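Local coordinates for protein response regulator aspartate phosphatase I (Bacillus subtilis subsp. subtilis, PDB 4I1A) that dephosphorylates the sporulation phosphotransferase Spo0F and switches on gene expression, excision and transfer of the mobile element ICEBs1, at residues I219-A224 against H259-K264. Residues are numbered along the deposited sequence; the frame is centred on the assembly and turned at random.
Sequences IEHLIA and HSFLTK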
loop_
_atom_site.group_PDB
_atom_site.type_symbol
_atom_site.label_atom_id
_atom_site.label_comp_id
_atom_site.label_asym_id
_atom_site.label_seq_id
_atom_site.Cartn_x
_atom_site.Cartn_y
_atom_site.Cartn_z
ATOM N N ILE A 219 -13.509 -14.700 5.385
ATOM C CA ILE A 219 -13.218 -14.061 4.108
ATOM C C ILE A 219 -11.748 -14.288 3.760
ATOM O O ILE A 219 -10.860 -13.631 4.306
ATOM C CB ILE A 219 -13.537 -12.561 4.114
ATOM C CG1 ILE A 219 -14.898 -12.312 4.764
ATOM C CG2 ILE A 219 -13.520 -12.024 2.685
ATOM C CD1 ILE A 219 -16.041 -12.966 4.027
ATOM N N GLU A 220 -11.509 -15.223 2.845
ATOM C CA GLU A 220 -10.168 -15.712 2.549
ATOM C C GLU A 220 -9.224 -14.626 2.029
ATOM O O GLU A 220 -8.075 -14.517 2.476
ATOM C CB GLU A 220 -10.244 -16.861 1.545
ATOM C CG GLU A 220 -8.930 -17.604 1.337
ATOM C CD GLU A 220 -8.715 -18.731 2.340
ATOM O OE1 GLU A 220 -9.079 -18.559 3.524
ATOM O OE2 GLU A 220 -8.185 -19.792 1.942
ATOM N N HIS A 221 -9.706 -13.824 1.089
ATOM C CA HIS A 221 -8.869 -12.792 0.497
ATOM C C HIS A 221 -8.530 -11.680 1.490
ATOM O O HIS A 221 -7.426 -11.126 1.460
ATOM C CB HIS A 221 -9.510 -12.202 -0.758
ATOM C CG HIS A 221 -8.563 -11.383 -1.570
ATOM N ND1 HIS A 221 -8.729 -10.025 -1.774
ATOM C CD2 HIS A 221 -7.416 -11.714 -2.207
ATOM C CE1 HIS A 221 -7.738 -9.569 -2.510
ATOM N NE2 HIS A 221 -6.924 -10.572 -2.789
ATOM N N LEU A 222 -9.480 -11.357 2.366
ATOM C CA LEU A 222 -9.246 -10.360 3.403
ATOM C C LEU A 222 -8.262 -10.862 4.458
ATOM O O LEU A 222 -7.554 -10.069 5.079
ATOM C CB LEU A 222 -10.562 -9.939 4.040
ATOM C CG LEU A 222 -11.426 -9.084 3.116
ATOM C CD1 LEU A 222 -12.622 -8.517 3.855
ATOM C CD2 LEU A 222 -10.591 -7.974 2.497
ATOM N N ILE A 223 -8.213 -12.179 4.650
ATOM C CA ILE A 223 -7.250 -12.782 5.565
ATOM C C ILE A 223 -5.835 -12.604 5.014
ATOM O O ILE A 223 -4.915 -12.188 5.729
ATOM C CB ILE A 223 -7.544 -14.284 5.786
ATOM C CG1 ILE A 223 -8.752 -14.460 6.706
ATOM C CG2 ILE A 223 -6.333 -15.004 6.369
ATOM C CD1 ILE A 223 -9.195 -15.934 6.903
ATOM N N ALA A 224 -5.668 -12.900 3.731
ATOM C CA ALA A 224 -4.371 -12.717 3.084
ATOM C C ALA A 224 -3.994 -11.247 3.001
ATOM O O ALA A 224 -2.827 -10.888 3.143
ATOM C CB ALA A 224 -4.372 -13.334 1.704
ATOM N N HIS A 259 -3.935 -14.191 -7.211
ATOM C CA HIS A 259 -4.270 -12.774 -7.139
ATOM C C HIS A 259 -3.041 -11.912 -7.407
ATOM O O HIS A 259 -1.925 -12.342 -7.172
ATOM C CB HIS A 259 -4.872 -12.417 -5.778
ATOM C CG HIS A 259 -5.417 -11.028 -5.711
ATOM N ND1 HIS A 259 -4.687 -9.963 -5.225
ATOM C CD2 HIS A 259 -6.617 -10.517 -6.094
ATOM C CE1 HIS A 259 -5.421 -8.858 -5.303
ATOM N NE2 HIS A 259 -6.589 -9.175 -5.823
ATOM N N SER A 260 -3.252 -10.692 -7.892
ATOM C CA SER A 260 -2.141 -9.817 -8.262
ATOM C C SER A 260 -1.192 -9.487 -7.100
ATOM O O SER A 260 -0.005 -9.264 -7.322
ATOM C CB SER A 260 -2.655 -8.536 -8.926
ATOM O OG SER A 260 -3.484 -7.808 -8.046
ATOM N N PHE A 261 -1.713 -9.485 -5.871
ATOM C CA PHE A 261 -0.912 -9.200 -4.671
ATOM C C PHE A 261 0.187 -10.232 -4.430
ATOM O O PHE A 261 1.007 -10.078 -3.525
ATOM C CB PHE A 261 -1.797 -9.118 -3.422
ATOM C CG PHE A 261 -2.536 -7.812 -3.274
ATOM C CD1 PHE A 261 -1.933 -6.609 -3.615
ATOM C CD2 PHE A 261 -3.834 -7.790 -2.771
ATOM C CE1 PHE A 261 -2.616 -5.406 -3.470
ATOM C CE2 PHE A 261 -4.523 -6.603 -2.627
ATOM C CZ PHE A 261 -3.916 -5.404 -2.978
ATOM N N LEU A 262 0.192 -11.291 -5.229
ATOM C CA LEU A 262 1.202 -12.332 -5.115
ATOM C C LEU A 262 2.592 -11.746 -5.337
ATOM O O LEU A 262 3.525 -12.036 -4.597
ATOM C CB LEU A 262 0.923 -13.428 -6.136
ATOM C CG LEU A 262 1.872 -14.620 -6.187
ATOM C CD1 LEU A 262 2.112 -15.143 -4.794
ATOM C CD2 LEU A 262 1.271 -15.722 -7.062
ATOM N N THR A 263 2.720 -10.893 -6.346
ATOM C CA THR A 263 4.026 -10.351 -6.705
ATOM C C THR A 263 4.600 -9.455 -5.602
ATOM O O THR A 263 5.777 -9.556 -5.242
ATOM C CB THR A 263 3.959 -9.577 -8.041
ATOM O OG1 THR A 263 3.451 -10.444 -9.072
ATOM C CG2 THR A 263 5.337 -9.095 -8.427
ATOM N N LYS A 264 3.751 -8.583 -5.071
ATOM C CA LYS A 264 4.137 -7.621 -4.049
ATOM C C LYS A 264 4.530 -8.327 -2.743
ATOM O O LYS A 264 5.474 -7.933 -2.060
ATOM C CB LYS A 264 2.972 -6.652 -3.827
ATOM C CG LYS A 264 3.017 -5.881 -2.529
ATOM C CD LYS A 264 1.987 -4.767 -2.504
ATOM C CE LYS A 264 2.265 -3.804 -1.343
ATOM N NZ LYS A 264 1.187 -2.792 -1.119
#
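His221, in the first turn of helix 220-236, and His259, in the turn leading into helix 261-275, form an edge-to-face aromatic pair near the N-terminal ends of these two helices of the tetratricopeptide (TPR) domain. It is a small surface contact, burying 106 Å² in all, and it illustrates how one ring pair can span backbones that stay well apart: the closest CA atoms, those of His221 and His259, are 8.9 Å from each other. Both histidines point toward the opposite segment, CG anti to the backbone N, which brings the rings together in the gap. The His221 ring arrives with its NE2 leading, 3.1 Å above the centre of the five-membered ring of His259; NE2 lies 3.3 Å from His259 CG, and CE1 follows over the same face, toward His259 NE2 at 3.5 Å. The ring centroids are 4.1 Å apart and the planes are inclined at 57°, a tilted version of the T-shaped stack. Phe261 adds a lighter touch, its CD2 edge 4.2 Å from His221 NE2.

The receiving ring is itself held by its own segment. His259 ND1 accepts a nearly straight bond from Phe261 N (3.1 Å, 171° at the hydrogen), although the donor stands 35° out of the ring plane. This capping bond would limit rotation of the imidazole and is consistent with its face being turned to His221, while it satisfies a backbone N-H at the start of a helix. Helix 240-257, which lies between the two in the chain, packs against both segments: Ala224 touches Ile253 and Phe254, and Leu262 meets Leu251. Farther along, Phe261 rests on Met225 and Met228 of helix 220-236, and Thr263 touches helices 279-295 and 299-313.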